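Local coordinates for protein DNA polymerase (Bacillus phage phi29, PDB 2PY5) that replicates the viral genome by protein-primed DNA synthesis with strand displacement, combining polymerase and 3'-5' proofreading exonuclease activities in a single chain, at residues Q99-D104 / R187-S192; L123-F128 / I179-G184; K135-T140 / K379-L384. The protein carries 2 engineered substitutions. One frame throughout, in Å; residues are numbered along the deposited sequence.

Contact 1: residues Q99-D104 / R187-S192. With nucleotides of chain C.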
loop_
_atom_site.group_PDB
_atom_site.type_symbol
_atom_site.label_atom_id
_atom_site.label_comp_id
_atom_site.label_asym_id
_atom_site.label_seq_id
_atom_site.Cartn_x
_atom_site.Cartn_y
_atom_site.Cartn_z
ATOM N N GLN F 99 -9.997 -3.557 -6.227
ATOM C CA GLN F 99 -8.712 -4.248 -6.365
ATOM C C GLN F 99 -8.920 -5.573 -7.102
ATOM O O GLN F 99 -9.778 -6.358 -6.721
ATOM C CB GLN F 99 -8.077 -4.455 -5.005
ATOM C CG GLN F 99 -7.839 -3.124 -4.296
ATOM C CD GLN F 99 -6.552 -3.048 -3.541
ATOM O OE1 GLN F 99 -6.529 -2.626 -2.380
ATOM N NE2 GLN F 99 -5.459 -3.438 -4.186
ATOM N N TRP F 100 -8.111 -5.808 -8.136
ATOM C CA TRP F 100 -8.192 -6.999 -8.987
ATOM C C TRP F 100 -7.161 -8.018 -8.547
ATOM O O TRP F 100 -5.960 -7.676 -8.430
ATOM C CB TRP F 100 -7.959 -6.648 -10.461
ATOM C CG TRP F 100 -9.089 -5.852 -11.064
ATOM C CD1 TRP F 100 -9.710 -4.755 -10.523
ATOM C CD2 TRP F 100 -9.710 -6.089 -12.320
ATOM N NE1 TRP F 100 -10.701 -4.319 -11.358
ATOM C CE2 TRP F 100 -10.713 -5.109 -12.476
ATOM C CE3 TRP F 100 -9.524 -7.034 -13.336
ATOM C CZ2 TRP F 100 -11.526 -5.067 -13.601
ATOM C CZ3 TRP F 100 -10.348 -6.977 -14.477
ATOM C CH2 TRP F 100 -11.318 -6.002 -14.588
ATOM N N TYR F 101 -7.629 -9.241 -8.285
ATOM C CA TYR F 101 -6.751 -10.343 -7.803
ATOM C C TYR F 101 -6.684 -11.520 -8.768
ATOM O O TYR F 101 -5.664 -12.200 -8.821
ATOM C CB TYR F 101 -7.200 -10.888 -6.447
ATOM C CG TYR F 101 -7.119 -9.888 -5.334
ATOM C CD1 TYR F 101 -8.165 -9.020 -5.099
ATOM C CD2 TYR F 101 -5.999 -9.789 -4.545
ATOM C CE1 TYR F 101 -8.106 -8.103 -4.101
ATOM C CE2 TYR F 101 -5.907 -8.863 -3.523
ATOM C CZ TYR F 101 -6.966 -8.003 -3.304
ATOM O OH TYR F 101 -6.917 -7.082 -2.278
ATOM N N MET F 102 -7.753 -11.792 -9.508
ATOM C CA MET F 102 -7.841 -13.038 -10.277
ATOM C C MET F 102 -8.903 -12.953 -11.352
ATOM O O MET F 102 -9.987 -12.416 -11.128
ATOM C CB MET F 102 -8.153 -14.232 -9.344
ATOM C CG MET F 102 -8.140 -15.601 -10.054
ATOM S SD MET F 102 -8.831 -16.909 -9.050
ATOM C CE MET F 102 -10.563 -16.499 -9.182
ATOM N N ILE F 103 -8.576 -13.534 -12.505
ATOM C CA ILE F 103 -9.545 -13.933 -13.531
ATOM C C ILE F 103 -9.268 -15.410 -13.814
ATOM O O ILE F 103 -8.158 -15.751 -14.183
ATOM C CB ILE F 103 -9.374 -13.157 -14.839
ATOM C CG1 ILE F 103 -9.429 -11.649 -14.614
ATOM C CG2 ILE F 103 -10.464 -13.583 -15.861
ATOM C CD1 ILE F 103 -8.963 -10.823 -15.834
ATOM N N ASP F 104 -10.263 -16.266 -13.617
ATOM C CA ASP F 104 -10.108 -17.726 -13.791
ATOM C C ASP F 104 -11.027 -18.143 -14.927
ATOM O O ASP F 104 -12.250 -18.084 -14.796
ATOM C CB ASP F 104 -10.473 -18.425 -12.503
ATOM C CG ASP F 104 -10.111 -19.904 -12.483
ATOM O OD1 ASP F 104 -10.368 -20.555 -11.446
ATOM O OD2 ASP F 104 -9.585 -20.396 -13.497
ATOM N N ARG F 187 2.316 -17.601 -2.407
ATOM C CA ARG F 187 0.878 -17.318 -2.266
ATOM C C ARG F 187 0.454 -16.148 -3.141
ATOM O O ARG F 187 1.264 -15.545 -3.843
ATOM C CB ARG F 187 0.549 -17.111 -0.795
ATOM C CG ARG F 187 0.747 -18.414 -0.025
ATOM C CD ARG F 187 0.662 -18.224 1.421
ATOM N NE ARG F 187 -0.723 -17.982 1.798
ATOM C CZ ARG F 187 -1.613 -18.925 2.097
ATOM N NH1 ARG F 187 -1.279 -20.216 2.116
ATOM N NH2 ARG F 187 -2.853 -18.563 2.410
ATOM N N MET F 188 -0.837 -15.839 -3.147
ATOM C CA MET F 188 -1.358 -14.877 -4.084
ATOM C C MET F 188 -0.819 -13.466 -3.901
ATOM O O MET F 188 -0.701 -12.727 -4.880
ATOM C CB MET F 188 -2.891 -14.853 -4.029
ATOM C CG MET F 188 -3.521 -14.105 -5.161
ATOM S SD MET F 188 -5.325 -14.098 -5.078
ATOM C CE MET F 188 -5.585 -15.859 -4.852
ATOM N N THR F 189 -0.528 -13.102 -2.658
ATOM C CA THR F 189 -0.138 -11.733 -2.339
ATOM C C THR F 189 1.016 -11.698 -1.349
ATOM O O THR F 189 1.202 -12.646 -0.572
ATOM C CB THR F 189 -1.309 -10.999 -1.686
ATOM O OG1 THR F 189 -1.534 -11.527 -0.391
ATOM C CG2 THR F 189 -2.600 -11.136 -2.535
ATOM N N ALA F 190 1.711 -10.563 -1.307
ATOM C CA ALA F 190 2.755 -10.315 -0.301
ATOM C C ALA F 190 2.231 -10.488 1.120
ATOM O O ALA F 190 2.896 -11.097 1.974
ATOM C CB ALA F 190 3.366 -8.925 -0.499
ATOM N N GLY F 191 1.030 -9.975 1.414
ATOM C CA GLY F 191 0.490 -10.119 2.755
ATOM C C GLY F 191 0.189 -11.569 3.125
ATOM O O GLY F 191 0.356 -11.972 4.284
ATOM N N SER F 192 -0.309 -12.331 2.161
ATOM C CA SER F 192 -0.615 -13.734 2.375
ATOM C C SER F 192 0.687 -14.472 2.674
ATOM O O SER F 192 0.715 -15.323 3.560
ATOM C CB SER F 192 -1.311 -14.308 1.152
ATOM O OG SER F 192 -1.829 -15.589 1.396
ATOM P P DA C 3 -5.392 -15.542 0.273
ATOM O OP1 DA C 3 -4.003 -15.689 -0.204
ATOM O OP2 DA C 3 -5.813 -15.826 1.684
ATOM O "O5'" DA C 3 -5.903 -14.070 -0.070
ATOM C "C5'" DA C 3 -5.405 -13.446 -1.219
ATOM C "C4'" DA C 3 -6.275 -12.241 -1.511
ATOM O "O4'" DA C 3 -7.604 -12.700 -1.826
ATOM C "C3'" DA C 3 -6.460 -11.264 -0.361
ATOM O "O3'" DA C 3 -5.542 -10.193 -0.505
ATOM C "C2'" DA C 3 -7.891 -10.744 -0.546
ATOM C "C1'" DA C 3 -8.617 -11.836 -1.318
ATOM N N9 DA C 3 -9.465 -12.766 -0.569
ATOM C C8 DA C 3 -9.128 -13.447 0.580
ATOM N N7 DA C 3 -10.061 -14.271 1.011
ATOM C C5 DA C 3 -11.073 -14.127 0.075
ATOM C C6 DA C 3 -12.347 -14.715 -0.052
ATOM N N6 DA C 3 -12.830 -15.613 0.816
ATOM N N1 DA C 3 -13.109 -14.351 -1.114
ATOM C C2 DA C 3 -12.625 -13.450 -1.982
ATOM N N3 DA C 3 -11.444 -12.827 -1.963
ATOM C C4 DA C 3 -10.713 -13.215 -0.908
ATOM P P DC C 4 -4.368 -9.898 0.546
ATOM O OP1 DC C 4 -3.613 -8.736 0.033
ATOM O OP2 DC C 4 -3.685 -11.193 0.842
ATOM O "O5'" DC C 4 -5.176 -9.544 1.866
ATOM C "C5'" DC C 4 -5.873 -8.324 1.931
ATOM C "C4'" DC C 4 -5.602 -7.675 3.276
ATOM O "O4'" DC C 4 -4.193 -7.341 3.411
ATOM C "C3'" DC C 4 -6.326 -6.353 3.445
ATOM O "O3'" DC C 4 -7.629 -6.606 3.900
ATOM C "C2'" DC C 4 -5.477 -5.656 4.482
ATOM C "C1'" DC C 4 -4.084 -6.093 4.067
ATOM N N1 DC C 4 -3.418 -5.095 3.190
ATOM C C2 DC C 4 -3.007 -3.881 3.770
ATOM O O2 DC C 4 -3.227 -3.658 4.976
ATOM N N3 DC C 4 -2.387 -2.957 2.999
ATOM C C4 DC C 4 -2.161 -3.213 1.712
ATOM N N4 DC C 4 -1.535 -2.263 1.002
ATOM C C5 DC C 4 -2.562 -4.439 1.105
ATOM C C6 DC C 4 -3.183 -5.347 1.864
ATOM P P DG C 2 -10.908 -18.584 2.063
ATOM O OP1 DG C 2 -10.176 -19.078 3.253
ATOM O OP2 DG C 2 -12.047 -17.653 2.240
ATOM O "O5'" DG C 2 -9.857 -17.949 1.019
ATOM C "C5'" DG C 2 -8.716 -18.741 0.698
ATOM C "C4'" DG C 2 -7.807 -18.168 -0.374
ATOM O "O4'" DG C 2 -8.308 -18.515 -1.677
ATOM C "C3'" DG C 2 -7.617 -16.663 -0.433
ATOM O "O3'" DG C 2 -6.253 -16.465 -0.690
ATOM C "C2'" DG C 2 -8.448 -16.182 -1.614
ATOM C "C1'" DG C 2 -8.279 -17.381 -2.524
ATOM N N9 DG C 2 -9.349 -17.659 -3.458
ATOM C C8 DG C 2 -10.693 -17.438 -3.298
ATOM N N7 DG C 2 -11.401 -17.839 -4.315
ATOM C C5 DG C 2 -10.452 -18.371 -5.187
ATOM C C6 DG C 2 -10.614 -18.951 -6.460
ATOM O O6 DG C 2 -11.674 -19.121 -7.072
ATOM N N1 DG C 2 -9.397 -19.367 -7.005
ATOM C C2 DG C 2 -8.167 -19.227 -6.400
ATOM N N2 DG C 2 -7.095 -19.679 -7.078
ATOM N N3 DG C 2 -8.006 -18.675 -5.200
ATOM C C4 DG C 2 -9.186 -18.277 -4.667
#
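Thr-189 OG1, beside the methyl that meets Tyr-101, is held by two groups: it accepts from Ser-192 N at 2.9 Å and gives its proton to OP2 of DC4 of chain C at 2.5 Å. A chi1 of 70° sets OG1 between the backbone N and the carbonyl carbon, where it meets both partners, and leaves CG2 for the edge of the Tyr-101 ring, 4.1 Å from CE2. The same edge lies near DC4 OP1, whereas C2' of DA3 of chain C sits over one ring face, offset toward the rim. The accepting bond makes Thr-189 the N-cap of helix 190-202. Across the contact, Tyr-101 and Met-102 both pair with Ile-93 in a classic beta bulge at the start of strand 100-110, within the exonuclease region. Met-188 adds a Met-aromatic contact, SD lying 5.5 Å from the Tyr-101 ring centroid and oblique to it. Met-188 CE also touches the base of DG2 of chain C, as does Met-102 SD, so two methionines from different segments pack on one guanine. Ser-192 OG donates to DA3 OP1 at 2.7 Å while taking an N-H from Arg-187 NE, also at 2.7 Å, in the guanidinium plane and at 160°.

Contact 2: residues L123-F128 / I179-G184. With nucleotides of chain A.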
loop_
_atom_site.group_PDB
_atom_site.type_symbol
_atom_site.label_atom_id
_atom_site.label_comp_id
_atom_site.label_asym_id
_atom_site.label_seq_id
_atom_site.Cartn_x
_atom_site.Cartn_y
_atom_site.Cartn_z
ATOM N N LEU F 123 1.318 -7.326 -9.361
ATOM C CA LEU F 123 1.399 -6.156 -8.457
ATOM C C LEU F 123 1.043 -6.520 -7.012
ATOM O O LEU F 123 1.507 -5.868 -6.043
ATOM C CB LEU F 123 0.513 -5.007 -8.948
ATOM C CG LEU F 123 0.663 -3.666 -8.237
ATOM C CD1 LEU F 123 2.047 -3.076 -8.349
ATOM C CD2 LEU F 123 -0.378 -2.682 -8.789
ATOM N N LYS F 124 0.229 -7.569 -6.837
ATOM C CA LYS F 124 -0.143 -8.013 -5.484
ATOM C C LYS F 124 1.023 -8.759 -4.817
ATOM O O LYS F 124 1.120 -8.807 -3.589
ATOM C CB LYS F 124 -1.396 -8.897 -5.543
ATOM C CG LYS F 124 -2.647 -8.186 -6.099
ATOM C CD LYS F 124 -3.222 -7.188 -5.130
ATOM C CE LYS F 124 -4.461 -6.515 -5.705
ATOM N NZ LYS F 124 -4.159 -5.660 -6.877
ATOM N N LYS F 125 1.866 -9.365 -5.652
ATOM C CA LYS F 125 3.074 -10.064 -5.213
ATOM C C LYS F 125 4.259 -9.115 -4.986
ATOM O O LYS F 125 5.011 -9.272 -4.025
ATOM C CB LYS F 125 3.445 -11.088 -6.279
ATOM C CG LYS F 125 2.445 -12.218 -6.426
ATOM C CD LYS F 125 2.935 -13.505 -5.835
ATOM C CE LYS F 125 3.342 -13.357 -4.381
ATOM N NZ LYS F 125 3.686 -14.635 -3.700
ATOM N N LEU F 126 4.400 -8.148 -5.889
ATOM C CA LEU F 126 5.517 -7.234 -5.979
ATOM C C LEU F 126 4.924 -5.823 -6.101
ATOM O O LEU F 126 4.732 -5.313 -7.200
ATOM C CB LEU F 126 6.377 -7.604 -7.201
ATOM C CG LEU F 126 6.991 -9.017 -7.166
ATOM C CD1 LEU F 126 7.446 -9.424 -8.592
ATOM C CD2 LEU F 126 8.137 -9.094 -6.158
ATOM N N PRO F 127 4.579 -5.207 -4.950
ATOM C CA PRO F 127 3.806 -3.952 -4.960
ATOM C C PRO F 127 4.616 -2.682 -5.295
ATOM O O PRO F 127 4.706 -1.750 -4.490
ATOM C CB PRO F 127 3.217 -3.920 -3.548
ATOM C CG PRO F 127 4.288 -4.579 -2.716
ATOM C CD PRO F 127 4.772 -5.715 -3.577
ATOM N N PHE F 128 5.199 -2.663 -6.493
ATOM C CA PHE F 128 6.017 -1.547 -6.978
ATOM C C PHE F 128 5.870 -1.506 -8.474
ATOM O O PHE F 128 5.552 -2.524 -9.068
ATOM C CB PHE F 128 7.500 -1.749 -6.639
ATOM C CG PHE F 128 7.746 -2.304 -5.273
ATOM C CD1 PHE F 128 7.881 -3.673 -5.085
ATOM C CD2 PHE F 128 7.839 -1.461 -4.194
ATOM C CE1 PHE F 128 8.110 -4.190 -3.803
ATOM C CE2 PHE F 128 8.073 -1.960 -2.911
ATOM C CZ PHE F 128 8.201 -3.331 -2.730
ATOM N N ILE F 179 12.478 -15.460 -8.459
ATOM C CA ILE F 179 13.224 -15.296 -7.223
ATOM C C ILE F 179 12.294 -15.404 -6.005
ATOM O O ILE F 179 12.615 -16.093 -5.052
ATOM C CB ILE F 179 14.003 -13.953 -7.196
ATOM C CG1 ILE F 179 15.105 -13.948 -8.267
ATOM C CG2 ILE F 179 14.606 -13.711 -5.849
ATOM C CD1 ILE F 179 15.544 -12.543 -8.674
ATOM N N GLN F 180 11.151 -14.725 -6.057
ATOM C CA GLN F 180 10.157 -14.777 -4.977
ATOM C C GLN F 180 9.669 -16.217 -4.719
ATOM O O GLN F 180 9.686 -16.692 -3.591
ATOM C CB GLN F 180 9.013 -13.854 -5.326
ATOM C CG GLN F 180 8.037 -13.590 -4.196
ATOM C CD GLN F 180 7.090 -12.492 -4.553
ATOM O OE1 GLN F 180 6.726 -12.330 -5.708
ATOM N NE2 GLN F 180 6.690 -11.721 -3.555
ATOM N N PHE F 181 9.291 -16.906 -5.781
ATOM C CA PHE F 181 8.805 -18.284 -5.667
ATOM C C PHE F 181 9.888 -19.209 -5.135
ATOM O O PHE F 181 9.624 -20.078 -4.283
ATOM C CB PHE F 181 8.300 -18.802 -7.027
ATOM C CG PHE F 181 7.096 -18.070 -7.580
ATOM C CD1 PHE F 181 6.234 -17.347 -6.766
ATOM C CD2 PHE F 181 6.825 -18.119 -8.941
ATOM C CE1 PHE F 181 5.127 -16.687 -7.307
ATOM C CE2 PHE F 181 5.719 -17.463 -9.474
ATOM C CZ PHE F 181 4.877 -16.757 -8.655
ATOM N N LYS F 182 11.136 -19.014 -5.569
ATOM C CA LYS F 182 12.240 -19.841 -5.068
ATOM C C LYS F 182 12.507 -19.668 -3.565
ATOM O O LYS F 182 13.055 -20.559 -2.917
ATOM C CB LYS F 182 13.527 -19.577 -5.859
ATOM C CG LYS F 182 13.533 -20.192 -7.242
ATOM C CD LYS F 182 14.813 -19.827 -7.989
ATOM C CE LYS F 182 14.965 -20.608 -9.291
ATOM N NZ LYS F 182 16.214 -20.222 -10.033
ATOM N N GLN F 183 12.124 -18.515 -3.012
ATOM C CA GLN F 183 12.225 -18.257 -1.588
ATOM C C GLN F 183 11.091 -18.935 -0.813
ATOM O O GLN F 183 11.122 -18.944 0.411
ATOM C CB GLN F 183 12.153 -16.752 -1.287
ATOM C CG GLN F 183 13.179 -15.878 -1.955
ATOM C CD GLN F 183 14.518 -16.513 -2.051
ATOM O OE1 GLN F 183 15.183 -16.720 -1.034
ATOM N NE2 GLN F 183 14.948 -16.833 -3.293
ATOM N N GLY F 184 10.100 -19.461 -1.525
ATOM C CA GLY F 184 8.960 -20.119 -0.882
ATOM C C GLY F 184 7.765 -19.198 -0.766
ATOM O O GLY F 184 6.752 -19.561 -0.172
ATOM P P DT A 5 2.726 2.811 -7.642
ATOM O OP1 DT A 5 3.149 1.914 -6.540
ATOM O OP2 DT A 5 3.412 4.096 -7.866
ATOM O "O5'" DT A 5 2.786 1.963 -9.014
ATOM C "C5'" DT A 5 2.407 0.614 -9.036
ATOM C "C4'" DT A 5 1.548 0.353 -10.239
ATOM O "O4'" DT A 5 0.298 1.020 -10.035
ATOM C "C3'" DT A 5 2.070 0.902 -11.553
ATOM O "O3'" DT A 5 2.850 -0.087 -12.164
ATOM C "C2'" DT A 5 0.811 1.195 -12.354
ATOM C "C1'" DT A 5 -0.247 1.375 -11.283
ATOM N N1 DT A 5 -0.713 2.752 -11.101
ATOM C C2 DT A 5 -2.055 2.977 -11.208
ATOM O O2 DT A 5 -2.865 2.096 -11.486
ATOM N N3 DT A 5 -2.404 4.280 -11.023
ATOM C C4 DT A 5 -1.564 5.337 -10.713
ATOM O O4 DT A 5 -2.004 6.470 -10.570
ATOM C C5 DT A 5 -0.166 5.028 -10.599
ATOM C C7 DT A 5 0.830 6.096 -10.278
ATOM C C6 DT A 5 0.201 3.754 -10.796
#
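The C-terminal turn of helix 160-182, with Gln-180 and Phe-181, packs on Lys-125 and Leu-126 of the short, weakly bonded helix 122-125 and the loop after it, within the exonuclease region. The long helix finishes in a Schellman motif at Gly-184, whose positive phi goes with bonds back into the last turn. The short helix carries Leu-123, which binds single-stranded DNA and is essential for exonucleolysis; its CD1 lies 3.8 Å from C5' of DT5 of chain A. The join illustrates how one polar side chain can secure a small, buried interface. Gln-180 is stretched out from its helix, CG anti to the backbone N (chi1 -169°), and its NE2 donates to Lys-125 O at 3.0 Å. The N-H line is almost straight at 172°, and the acceptor lies in the amide plane, although the donor stands above the carbonyl plane of Lys-125. The other end of the amide fares differently: OE1 is buried and has no hydrogen-bond partner in the model, being packed against Lys-125 CB and Leu-126 CD2. The Leu-126 and Gln-180 side chains run antiparallel alongside one another, while the bent Lys-125 chain runs on past the amide, with CE 3.8 Å from Gln-180 NE2. Its ammonium finds its partners beyond the two segments, in a salt bridge to Asp-193 and hydrogen bonds to the carbonyls of Leu-185 and Arg-187; these tie the short helix to helix 190-202 and the turn leading into it. On the way there the lysine passes roughly perpendicular to the Phe-181 side chain, and its CD approaches the edge of the ring, 4.1 Å from CE1.

Contact 3: residues K135-T140 / K379-L384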
loop_
_atom_site.group_PDB
_atom_site.type_symbol
_atom_site.label_atom_id
_atom_site.label_comp_id
_atom_site.label_asym_id
_atom_site.label_seq_id
_atom_site.Cartn_x
_atom_site.Cartn_y
_atom_site.Cartn_z
ATOM N N LYS F 135 15.117 -2.030 -10.680
ATOM C CA LYS F 135 16.167 -1.316 -9.959
ATOM C C LYS F 135 16.534 -2.016 -8.651
ATOM O O LYS F 135 17.693 -2.351 -8.414
ATOM C CB LYS F 135 15.709 0.115 -9.665
ATOM N N ASP F 136 15.520 -2.247 -7.821
ATOM C CA ASP F 136 15.725 -2.778 -6.467
ATOM C C ASP F 136 16.135 -4.251 -6.466
ATOM O O ASP F 136 16.895 -4.692 -5.589
ATOM C CB ASP F 136 14.452 -2.604 -5.629
ATOM C CG ASP F 136 14.112 -1.150 -5.359
ATOM O OD1 ASP F 136 15.010 -0.277 -5.458
ATOM O OD2 ASP F 136 12.933 -0.889 -5.037
ATOM N N PHE F 137 15.648 -5.004 -7.450
ATOM C CA PHE F 137 15.956 -6.433 -7.562
ATOM C C PHE F 137 17.213 -6.685 -8.398
ATOM O O PHE F 137 17.599 -7.839 -8.594
ATOM C CB PHE F 137 14.775 -7.215 -8.159
ATOM C CG PHE F 137 13.651 -7.498 -7.181
ATOM C CD1 PHE F 137 12.984 -6.464 -6.537
ATOM C CD2 PHE F 137 13.237 -8.807 -6.943
ATOM C CE1 PHE F 137 11.943 -6.734 -5.633
ATOM C CE2 PHE F 137 12.192 -9.079 -6.052
ATOM C CZ PHE F 137 11.550 -8.044 -5.406
ATOM N N LYS F 138 17.855 -5.609 -8.866
ATOM C CA LYS F 138 19.102 -5.673 -9.646
ATOM C C LYS F 138 18.935 -6.487 -10.930
ATOM O O LYS F 138 19.754 -7.355 -11.236
ATOM C CB LYS F 138 20.264 -6.221 -8.806
ATOM C CG LYS F 138 20.383 -5.602 -7.435
ATOM C CD LYS F 138 20.595 -4.091 -7.481
ATOM C CE LYS F 138 21.968 -3.717 -7.999
ATOM N NZ LYS F 138 22.349 -2.331 -7.586
ATOM N N LEU F 139 17.876 -6.164 -11.672
ATOM C CA LEU F 139 17.512 -6.847 -12.918
ATOM C C LEU F 139 17.725 -5.886 -14.089
ATOM O O LEU F 139 17.623 -4.670 -13.920
ATOM C CB LEU F 139 16.042 -7.294 -12.866
ATOM C CG LEU F 139 15.610 -8.140 -11.659
ATOM C CD1 LEU F 139 14.121 -8.430 -11.729
ATOM C CD2 LEU F 139 16.424 -9.426 -11.605
ATOM N N THR F 140 18.016 -6.428 -15.272
ATOM C CA THR F 140 18.265 -5.600 -16.453
ATOM C C THR F 140 16.999 -4.870 -16.875
ATOM O O THR F 140 15.934 -5.471 -16.959
ATOM C CB THR F 140 18.778 -6.439 -17.637
ATOM O OG1 THR F 140 19.976 -7.123 -17.255
ATOM C CG2 THR F 140 19.074 -5.550 -18.841
ATOM N N LYS F 379 17.023 -9.234 -0.340
ATOM C CA LYS F 379 16.872 -8.182 0.664
ATOM C C LYS F 379 15.493 -7.542 0.544
ATOM O O LYS F 379 14.829 -7.323 1.544
ATOM C CB LYS F 379 17.938 -7.105 0.521
ATOM C CG LYS F 379 17.849 -6.029 1.599
ATOM C CD LYS F 379 18.960 -5.030 1.476
ATOM C CE LYS F 379 19.006 -4.106 2.666
ATOM N NZ LYS F 379 20.276 -3.336 2.695
ATOM N N GLN F 380 15.062 -7.254 -0.685
ATOM C CA GLN F 380 13.747 -6.632 -0.890
ATOM C C GLN F 380 12.636 -7.540 -0.410
ATOM O O GLN F 380 11.605 -7.075 0.078
ATOM C CB GLN F 380 13.488 -6.315 -2.378
ATOM C CG GLN F 380 14.525 -5.455 -3.046
ATOM C CD GLN F 380 15.036 -4.347 -2.163
ATOM O OE1 GLN F 380 14.263 -3.529 -1.664
ATOM N NE2 GLN F 380 16.350 -4.313 -1.960
ATOM N N LEU F 381 12.809 -8.842 -0.611
ATOM C CA LEU F 381 11.793 -9.789 -0.215
ATOM C C LEU F 381 11.709 -9.891 1.300
ATOM O O LEU F 381 10.623 -10.049 1.840
ATOM C CB LEU F 381 12.043 -11.151 -0.836
ATOM C CG LEU F 381 11.861 -11.191 -2.348
ATOM C CD1 LEU F 381 12.324 -12.557 -2.836
ATOM C CD2 LEU F 381 10.419 -10.905 -2.769
ATOM N N ALA F 382 12.849 -9.777 1.978
ATOM C CA ALA F 382 12.857 -9.767 3.450
ATOM C C ALA F 382 12.118 -8.544 3.985
ATOM O O ALA F 382 11.345 -8.636 4.936
ATOM C CB ALA F 382 14.287 -9.815 3.973
ATOM N N LYS F 383 12.346 -7.392 3.365
ATOM C CA LYS F 383 11.623 -6.174 3.711
ATOM C C LYS F 383 10.131 -6.365 3.485
ATOM O O LYS F 383 9.297 -5.975 4.299
ATOM C CB LYS F 383 12.148 -5.012 2.879
ATOM C CG LYS F 383 13.593 -4.657 3.215
ATOM C CD LYS F 383 14.243 -3.814 2.145
ATOM C CE LYS F 383 13.608 -2.466 2.009
ATOM N NZ LYS F 383 14.275 -1.702 0.898
ATOM N N LEU F 384 9.791 -6.982 2.358
ATOM C CA LEU F 384 8.407 -7.237 2.043
ATOM C C LEU F 384 7.747 -8.139 3.089
ATOM O O LEU F 384 6.625 -7.882 3.524
ATOM C CB LEU F 384 8.301 -7.843 0.635
ATOM C CG LEU F 384 6.962 -7.807 -0.069
ATOM C CD1 LEU F 384 6.395 -6.391 -0.226
ATOM C CD2 LEU F 384 7.150 -8.459 -1.435
#
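Phe-137 and Gln-380 lead the tightly packed part of this contact, where the end of helix 130-136 meets helix 376-387. Gln-380 CB and CG meet ring atoms CE1 and CD1 of Phe-137, the closest approach being 3.6 Å between CE1 and CB. The ring and amide planes stand 55° apart. Beyond the glutamine, Phe-137 CZ reaches Leu-381 CD2 at 4.1 Å, the two side chains running roughly perpendicular. Both residues are buried, and the ring sits between helix 376-387, Ala-176 of helix 160-182 and Leu-126 of the loop. Asp-136 belongs to the same close packing through its inner atoms: its CB rests 3.8 Å from Gln-380 CG, and its O lies 3.6 Å from the same carbon, with no hydrogen bond crossing between the segments. The looser side, partly open to solvent, holds the charged groups. The carboxylate of Asp-136 turns to Lys-132 in a salt bridge; its OD2 remains 6.1 Å from Lys-383 NZ, too far for direct pairing, although opposite charges at this range may still attract weakly. A bend at chi2 (-39°) lays the Gln-380 amide alongside its own helix, where it bridges two partners: OE1 accepts from Lys-383 NZ at 3.1 Å and NE2 donates to Gly-376 O. The exposed Lys-138 lies just past the packing, its positive phi closing helix 130-136 in a Schellman motif. Helix 376-387 is one of the two fingers helices of a family B polymerase: Lys-379 stabilises the incoming nucleotide, and Lys-383 opens the Kx3NSxYG motif, so the exonuclease region here abuts a nucleotide-binding helix of the polymerase region.

In the fold
Followed from the N terminus, the chain lays down the first halves of all three contacts, 99-104, 123-128 and 135-140, before any is closed. Helix 160-182 then returns to complete contact 2 at 179-184, and a few residues later 187-192 completes contact 1, so contact 2 is nested inside the loop of contact 1. Contact 3 opens within both loops but closes only at 379-384, crossing each. Contact 1 ties strand 100-110 to the start of helix 190-202, contact 2 ties helix 122-125 and its following loop to the end of helix 160-182, and contact 3 reaches into the polymerase region. Its Leu-384 touches Ala-190 of contact 1 and Lys-125 and Pro-127 of contact 2, physically linking all three.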